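Local coordinates for cytochrome c-552/4 domain-containing protein (Ignicoccus hospitalis KIN4/I, PDB 4QO5) that binds eight c-type hemes in a membrane-associated, calcium-containing cytochrome and probably passes electrons along the heme chain, at residues L319-P324 with E429-T434; E337-S342 with S368-I373. All blocks are in the same frame, centred on the assembly; numbering follows the deposited sequence.

Interaction 1 of 2, residues L319-P324 with E429-T434; sequences LIYAHP and ETNKAT
A side-chain amide that both accepts and donates pins the loop that turns into strand 323-324 to the flank of helix 413-447. Asn-431 places CG anti to its own carbonyl carbon (chi1 -83°), so that its amide lies along the Ala-322 backbone and is used at both ends. The Ala-322 N-H points at Asn-431 OD1 over 2.9 Å, on a lone pair in the carbonyl plane. In return Asn-431 ND2 gives a nearly straight bond to Ala-322 O, 3.1 Å long, and this two-point grip fixes the rotation of the buried amide. A water adds a second polar link: it donates to Ile-320 O at 2.7 Å and is hydrogen-bonded to Thr-434 OG1. Within the loop, Tyr-321 O accepts from Leu-319 N, across the cis peptide bond before Ile-320, and from His-323 ND1. The phenol OH of Tyr-321 is hydrogen-bonded to Leu-369 O, in the run 368-373.

Packing centres on the Tyr-321 ring, which stands 80° from the Asn-431 amide plane. Its CE1 edge approaches Asn-431 O at 3.3 Å, near the ring plane, while Ile-320 CG1 lies over one face, toward the rim. One helical turn on, the methyl Thr-434 CG2 rests against both Tyr-321 CE1, 3.6 Å away, and Ile-320 CD1, at 3.7 Å. Leu-319 touches a heme c, so the loop joins a heme pocket to the long helix. Helix 464-485 packs on the contact, with Trp-473 on Ile-320 and Arg-481 on Ala-322 and Asn-431, and strand 323-324 pairs antiparallel with 314-315.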
ATOM      1  N   LEU A 319     -20.020  15.776  -1.771  1.00 22.02           N
ATOM      2  CA  LEU A 319     -20.090  17.010  -0.996  1.00 23.74           C
ATOM      3  C   LEU A 319     -21.525  17.425  -0.666  1.00 28.13           C
ATOM      4  O   LEU A 319     -21.964  18.498  -1.090  1.00 24.35           O
ATOM      5  CB  LEU A 319     -19.376  18.131  -1.754  1.00 26.71           C
ATOM      6  CG  LEU A 319     -17.880  17.882  -1.982  1.00 29.72           C
ATOM      7  CD1 LEU A 319     -17.303  18.847  -3.023  1.00 31.05           C
ATOM      8  CD2 LEU A 319     -17.104  17.963  -0.654  1.00 25.89           C
ATOM      9  N   ILE A 320     -22.266  16.596   0.074  1.00 22.92           N
ATOM     10  CA  ILE A 320     -21.788  15.315   0.616  1.00 19.79           C
ATOM     11  C   ILE A 320     -22.166  14.154  -0.318  1.00 20.84           C
ATOM     12  O   ILE A 320     -21.695  13.027  -0.141  1.00 21.94           O
ATOM     13  CB  ILE A 320     -22.393  15.052   2.000  1.00 21.25           C
ATOM     14  CG1 ILE A 320     -23.916  14.927   1.876  1.00 24.24           C
ATOM     15  CG2 ILE A 320     -21.973  16.155   2.985  1.00 24.98           C
ATOM     16  CD1 ILE A 320     -24.627  14.578   3.163  1.00 26.34           C
ATOM     17  N   TYR A 321     -23.000  14.448  -1.316  1.00 21.45           N
ATOM     18  CA  TYR A 321     -23.383  13.469  -2.342  1.00 22.07           C
ATOM     19  C   TYR A 321     -22.571  13.663  -3.623  1.00 22.10           C
ATOM     20  O   TYR A 321     -22.070  14.755  -3.879  1.00 25.16           O
ATOM     21  CB  TYR A 321     -24.870  13.614  -2.665  1.00 23.37           C
ATOM     22  CG  TYR A 321     -25.748  13.535  -1.436  1.00 24.14           C
ATOM     23  CD1 TYR A 321     -25.985  12.314  -0.809  1.00 23.82           C
ATOM     24  CD2 TYR A 321     -26.306  14.676  -0.882  1.00 24.82           C
ATOM     25  CE1 TYR A 321     -26.776  12.239   0.320  1.00 23.80           C
ATOM     26  CE2 TYR A 321     -27.094  14.609   0.250  1.00 27.18           C
ATOM     27  CZ  TYR A 321     -27.322  13.382   0.850  1.00 27.47           C
ATOM     28  OH  TYR A 321     -28.109  13.304   1.983  1.00 27.52           O
ATOM     29  N   ALA A 322     -22.461  12.609  -4.428  1.00 20.74           N
ATOM     30  CA  ALA A 322     -21.889  12.723  -5.763  1.00 21.61           C
ATOM     31  C   ALA A 322     -22.880  13.540  -6.599  1.00 22.40           C
ATOM     32  O   ALA A 322     -24.100  13.406  -6.443  1.00 23.30           O
ATOM     33  CB  ALA A 322     -21.667  11.345  -6.383  1.00 21.23           C
ATOM     34  N   HIS A 323     -22.353  14.382  -7.477  1.00 19.78           N
ATOM     35  CA  HIS A 323     -23.178  15.393  -8.146  1.00 20.76           C
ATOM     36  C   HIS A 323     -22.603  15.745  -9.513  1.00 18.82           C
ATOM     37  O   HIS A 323     -21.435  15.534  -9.760  1.00 21.50           O
ATOM     38  CB  HIS A 323     -23.229  16.642  -7.280  1.00 23.25           C
ATOM     39  CG  HIS A 323     -21.880  17.139  -6.867  1.00 22.14           C
ATOM     40  ND1 HIS A 323     -21.174  16.581  -5.824  1.00 24.30           N
ATOM     41  CD2 HIS A 323     -21.102  18.135  -7.357  1.00 23.42           C
ATOM     42  CE1 HIS A 323     -20.022  17.215  -5.684  1.00 26.28           C
ATOM     43  NE2 HIS A 323     -19.952  18.162  -6.603  1.00 23.64           N
ATOM     44  N   PRO A 324     -23.432  16.318 -10.411  1.00 23.27           N
ATOM     45  CA  PRO A 324     -22.852  16.683 -11.709  1.00 20.49           C
ATOM     46  C   PRO A 324     -21.685  17.653 -11.527  1.00 22.73           C
ATOM     47  O   PRO A 324     -21.676  18.437 -10.574  1.00 22.06           O
ATOM     48  CB  PRO A 324     -24.024  17.368 -12.440  1.00 21.17           C
ATOM     49  CG  PRO A 324     -25.252  16.784 -11.806  1.00 27.16           C
ATOM     50  CD  PRO A 324     -24.884  16.541 -10.355  1.00 25.63           C
ATOM     51  N   GLU A 429     -26.697   4.370  -5.374  1.00 23.84           N
ATOM     52  CA  GLU A 429     -26.705   3.598  -4.130  1.00 21.83           C
ATOM     53  C   GLU A 429     -25.873   4.251  -3.026  1.00 21.80           C
ATOM     54  O   GLU A 429     -26.318   4.346  -1.881  1.00 22.70           O
ATOM     55  CB  GLU A 429     -26.296   2.146  -4.390  1.00 22.31           C
ATOM     56  CG  GLU A 429     -27.377   1.437  -5.206  1.00 23.26           C
ATOM     57  CD  GLU A 429     -27.006   0.041  -5.655  1.00 31.72           C
ATOM     58  OE1 GLU A 429     -25.873  -0.408  -5.369  1.00 28.68           O
ATOM     59  OE2 GLU A 429     -27.862  -0.604  -6.309  1.00 31.35           O
ATOM     60  N   THR A 430     -24.686   4.733  -3.359  1.00 20.78           N
ATOM     61  CA  THR A 430     -23.879   5.388  -2.327  1.00 26.06           C
ATOM     62  C   THR A 430     -24.538   6.668  -1.839  1.00 23.96           C
ATOM     63  O   THR A 430     -24.469   6.986  -0.646  1.00 22.95           O
ATOM     64  CB  THR A 430     -22.434   5.683  -2.776  1.00 23.05           C
ATOM     65  OG1 THR A 430     -22.453   6.424  -4.000  1.00 24.09           O
ATOM     66  CG2 THR A 430     -21.662   4.371  -2.960  1.00 20.70           C
ATOM     67  N   ASN A 431     -25.192   7.398  -2.747  1.00 23.11           N
ATOM     68  CA  ASN A 431     -25.888   8.596  -2.327  1.00 24.62           C
ATOM     69  C   ASN A 431     -27.019   8.257  -1.347  1.00 26.25           C
ATOM     70  O   ASN A 431     -27.259   9.008  -0.405  1.00 25.31           O
ATOM     71  CB  ASN A 431     -26.406   9.406  -3.539  1.00 24.24           C
ATOM     72  CG  ASN A 431     -25.337  10.311  -4.147  1.00 22.19           C
ATOM     73  OD1 ASN A 431     -24.214  10.408  -3.641  1.00 24.74           O
ATOM     74  ND2 ASN A 431     -25.700  11.009  -5.220  1.00 22.66           N
ATOM     75  N   LYS A 432     -27.711   7.132  -1.557  1.00 22.58           N
ATOM     76  CA  LYS A 432     -28.782   6.752  -0.628  1.00 23.52           C
ATOM     77  C   LYS A 432     -28.204   6.345   0.734  1.00 25.79           C
ATOM     78  O   LYS A 432     -28.799   6.619   1.777  1.00 26.43           O
ATOM     79  CB  LYS A 432     -29.641   5.605  -1.194  1.00 24.92           C
ATOM     80  CG  LYS A 432     -30.567   6.006  -2.342  1.00 37.63           C
ATOM     81  CD  LYS A 432     -31.694   6.902  -1.850  1.00 43.18           C
ATOM     82  CE  LYS A 432     -32.764   7.100  -2.923  1.00 53.10           C
ATOM     83  NZ  LYS A 432     -32.182   7.598  -4.201  1.00 57.42           N
ATOM     84  N   ALA A 433     -27.061   5.670   0.722  1.00 25.09           N
ATOM     85  CA  ALA A 433     -26.413   5.278   1.979  1.00 24.46           C
ATOM     86  C   ALA A 433     -25.986   6.524   2.760  1.00 24.27           C
ATOM     87  O   ALA A 433     -26.111   6.576   3.982  1.00 25.11           O
ATOM     88  CB  ALA A 433     -25.208   4.368   1.719  1.00 25.11           C
ATOM     89  N   THR A 434     -25.505   7.530   2.037  1.00 22.22           N
ATOM     90  CA  THR A 434     -25.100   8.802   2.628  1.00 20.97           C
ATOM     91  C   THR A 434     -26.305   9.548   3.212  1.00 24.92           C
ATOM     92  O   THR A 434     -26.207  10.187   4.259  1.00 24.94           O
ATOM     93  CB  THR A 434     -24.359   9.657   1.597  1.00 26.60           C
ATOM     94  OG1 THR A 434     -23.161   8.975   1.211  1.00 25.88           O
ATOM     95  CG2 THR A 434     -23.986  11.037   2.166  1.00 25.99           C
TER
HETATM   96  O   HOH W   1     -21.630  10.407  -0.727  1.00 25.36           O

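Interaction 2 of 2, residues E337-S342 with S368-I373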
ATOM      1  N   GLU A 337     -29.657  25.729  -1.865  1.00 30.87           N
ATOM      2  CA  GLU A 337     -30.643  25.566  -0.801  1.00 32.65           C
ATOM      3  C   GLU A 337     -30.397  24.229  -0.094  1.00 36.78           C
ATOM      4  O   GLU A 337     -30.330  23.181  -0.736  1.00 37.78           O
ATOM      5  CB  GLU A 337     -32.060  25.604  -1.373  1.00 44.98           C
ATOM      6  CG  GLU A 337     -32.900  26.761  -0.863  1.00 59.75           C
ATOM      7  CD  GLU A 337     -34.240  26.846  -1.563  1.00 69.18           C
ATOM      8  OE1 GLU A 337     -34.344  26.339  -2.702  1.00 67.97           O
ATOM      9  OE2 GLU A 337     -35.185  27.418  -0.973  1.00 75.13           O
ATOM     10  N   ALA A 338     -30.252  24.269   1.227  1.00 33.51           N
ATOM     11  CA  ALA A 338     -29.787  23.103   1.978  1.00 35.52           C
ATOM     12  C   ALA A 338     -30.852  22.025   2.184  1.00 35.56           C
ATOM     13  O   ALA A 338     -30.568  20.830   2.083  1.00 37.98           O
ATOM     14  CB  ALA A 338     -29.218  23.541   3.315  1.00 37.97           C
ATOM     15  N   MET A 339     -32.072  22.452   2.482  1.00 36.80           N
ATOM     16  CA  MET A 339     -33.123  21.535   2.902  1.00 39.95           C
ATOM     17  C   MET A 339     -34.478  21.936   2.332  1.00 43.04           C
ATOM     18  O   MET A 339     -35.026  22.975   2.703  1.00 40.74           O
ATOM     19  CB  MET A 339     -33.205  21.522   4.429  1.00 42.89           C
ATOM     20  CG  MET A 339     -34.357  20.704   4.999  1.00 44.52           C
ATOM     21  SD  MET A 339     -34.132  18.928   4.788  1.00 47.34           S
ATOM     22  CE  MET A 339     -32.542  18.690   5.584  1.00 42.50           C
ATOM     23  N   PRO A 340     -35.026  21.116   1.422  1.00 42.69           N
ATOM     24  CA  PRO A 340     -36.372  21.397   0.907  1.00 46.73           C
ATOM     25  C   PRO A 340     -37.396  21.321   2.038  1.00 45.76           C
ATOM     26  O   PRO A 340     -37.269  20.459   2.902  1.00 43.26           O
ATOM     27  CB  PRO A 340     -36.601  20.271  -0.105  1.00 46.23           C
ATOM     28  CG  PRO A 340     -35.223  19.832  -0.505  1.00 47.58           C
ATOM     29  CD  PRO A 340     -34.391  19.976   0.738  1.00 42.32           C
ATOM     30  N   GLU A 341     -38.381  22.213   2.041  1.00 48.94           N
ATOM     31  CA  GLU A 341     -39.354  22.269   3.131  1.00 56.44           C
ATOM     32  C   GLU A 341     -40.242  21.022   3.218  1.00 57.58           C
ATOM     33  O   GLU A 341     -40.697  20.651   4.303  1.00 58.97           O
ATOM     34  CB  GLU A 341     -40.226  23.527   3.027  1.00 63.95           C
ATOM     35  CG  GLU A 341     -41.190  23.701   4.200  1.00 73.47           C
ATOM     36  CD  GLU A 341     -42.605  24.046   3.768  1.00 85.22           C
ATOM     37  OE1 GLU A 341     -42.763  24.754   2.751  1.00 90.51           O
ATOM     38  OE2 GLU A 341     -43.561  23.605   4.447  1.00 86.82           O
ATOM     39  N   SER A 342     -40.494  20.379   2.082  1.00 56.57           N
ATOM     40  CA  SER A 342     -41.341  19.191   2.075  1.00 57.68           C
ATOM     41  C   SER A 342     -40.612  18.041   2.757  1.00 54.76           C
ATOM     42  O   SER A 342     -41.222  17.213   3.433  1.00 54.30           O
ATOM     43  CB  SER A 342     -41.744  18.806   0.649  1.00 59.93           C
ATOM     44  OG  SER A 342     -40.720  18.067   0.010  1.00 63.41           O
ATOM     45  N   SER A 368     -27.843  19.882  -2.316  1.00 26.98           N
ATOM     46  CA  SER A 368     -28.560  19.982  -1.045  1.00 28.23           C
ATOM     47  C   SER A 368     -28.254  18.801  -0.113  1.00 31.41           C
ATOM     48  O   SER A 368     -27.674  17.799  -0.535  1.00 30.75           O
ATOM     49  CB  SER A 368     -30.062  20.065  -1.293  1.00 31.13           C
ATOM     50  OG  SER A 368     -30.509  18.987  -2.103  1.00 32.15           O
ATOM     51  N   LEU A 369     -28.658  18.923   1.149  1.00 32.30           N
ATOM     52  CA  LEU A 369     -28.368  17.893   2.151  1.00 35.89           C
ATOM     53  C   LEU A 369     -29.310  16.705   2.043  1.00 38.64           C
ATOM     54  O   LEU A 369     -29.022  15.618   2.550  1.00 37.08           O
ATOM     55  CB  LEU A 369     -28.455  18.481   3.558  1.00 32.70           C
ATOM     56  CG  LEU A 369     -27.481  19.617   3.858  1.00 41.02           C
ATOM     57  CD1 LEU A 369     -27.694  20.140   5.272  1.00 42.39           C
ATOM     58  CD2 LEU A 369     -26.032  19.174   3.655  1.00 45.02           C
ATOM     59  N   ALA A 370     -30.447  16.921   1.394  1.00 35.47           N
ATOM     60  CA  ALA A 370     -31.441  15.872   1.233  1.00 34.70           C
ATOM     61  C   ALA A 370     -32.214  16.140  -0.048  1.00 39.22           C
ATOM     62  O   ALA A 370     -32.339  17.292  -0.465  1.00 35.67           O
ATOM     63  CB  ALA A 370     -32.384  15.861   2.431  1.00 33.22           C
ATOM     64  N   PRO A 371     -32.733  15.079  -0.686  1.00 40.22           N
ATOM     65  CA  PRO A 371     -33.569  15.324  -1.864  1.00 40.43           C
ATOM     66  C   PRO A 371     -34.938  15.846  -1.440  1.00 45.96           C
ATOM     67  O   PRO A 371     -35.265  15.810  -0.256  1.00 47.72           O
ATOM     68  CB  PRO A 371     -33.688  13.937  -2.499  1.00 43.73           C
ATOM     69  CG  PRO A 371     -33.501  12.981  -1.360  1.00 43.55           C
ATOM     70  CD  PRO A 371     -32.561  13.642  -0.402  1.00 43.00           C
ATOM     71  N   ASP A 372     -35.724  16.348  -2.387  1.00 44.26           N
ATOM     72  CA  ASP A 372     -37.087  16.751  -2.073  1.00 51.33           C
ATOM     73  C   ASP A 372     -37.943  15.492  -2.077  1.00 56.68           C
ATOM     74  O   ASP A 372     -37.928  14.730  -3.041  1.00 54.36           O
ATOM     75  CB  ASP A 372     -37.594  17.771  -3.089  1.00 56.99           C
ATOM     76  CG  ASP A 372     -38.906  18.420  -2.673  1.00 64.30           C
ATOM     77  OD1 ASP A 372     -39.669  17.819  -1.884  1.00 69.23           O
ATOM     78  OD2 ASP A 372     -39.164  19.554  -3.128  1.00 63.34           O
ATOM     79  N   ILE A 373     -38.677  15.273  -0.990  1.00 57.21           N
ATOM     80  CA  ILE A 373     -39.403  14.025  -0.793  1.00 61.51           C
ATOM     81  C   ILE A 373     -40.544  13.869  -1.800  1.00 69.28           C
ATOM     82  O   ILE A 373     -40.884  12.753  -2.195  1.00 69.73           O
ATOM     83  CB  ILE A 373     -39.912  13.877   0.667  1.00 60.33           C
ATOM     84  CG1 ILE A 373     -40.370  12.441   0.936  1.00 66.41           C
ATOM     85  CG2 ILE A 373     -41.013  14.880   0.972  1.00 57.85           C
ATOM     86  CD1 ILE A 373     -40.157  11.992   2.366  1.00 66.91           C
TER
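The run 368-373 lies alongside the segment that leads from strand 336-337 through the N-cap residue Pro-340 into helix 341-349. One backbone bond ties them: Leu-369 N donates to Ala-338 O over 2.9 Å at 161°, in the carbonyl plane. Beside it, Leu-369 CD1 meets Ala-338 CB, and Met-339 curls its thioether so that CE rests 4.2 Å from Ala-370 CB. Met-339 also touches Leu-358 and Ala-344, so the two apolar contacts continue into the surrounding loop and helix.

The Pro-340 ring fills the middle, its CB directed at the opposite segment. From there CB meets the Asp-372 carboxylate carbon, CG, at 3.9 Å; the ring's own CG passes over Asp-372 CA and Ala-370 O; and CD, where the ring closes back on the backbone N, comes to 3.6 Å from Ala-370 O. That carbonyl also receives Ser-368 OG, which stands well above the carbonyl plane. The hydroxyl is turned there by a chi1 of 54°, between its backbone N and carbonyl carbon, and Leu-379 N donates to it as well. Asp-372 OD1 accepts from Lys-374 N, and Thr-343 OG1 bonds Pro-371 O, tying the run to the first turn of the helix. At the other end Ser-368 CB sits 3.2 Å from Glu-337 O, a buried carbonyl with no polar partner.

How the interactions relate
Interaction 2 is nested inside the chain loop that interaction 1 closes, and their centres lie 14 Å apart on the same side of the chain's centre. Tyr-321 joins them directly: its OH is 2.6 Å from Leu-369 O, a probable hydrogen bond, and its CE2 packs 3.3 Å from Ser-368 O. One residue, Leu-369, thus uses its N-H within interaction 2 and its carbonyl toward interaction 1. The hemes lie nearer interaction 1, where Leu-319 lines a heme c pocket and the Ala-322 side chain is about 8 Å from a heme; from the Leu-369 side chain the distance is about 13 Å.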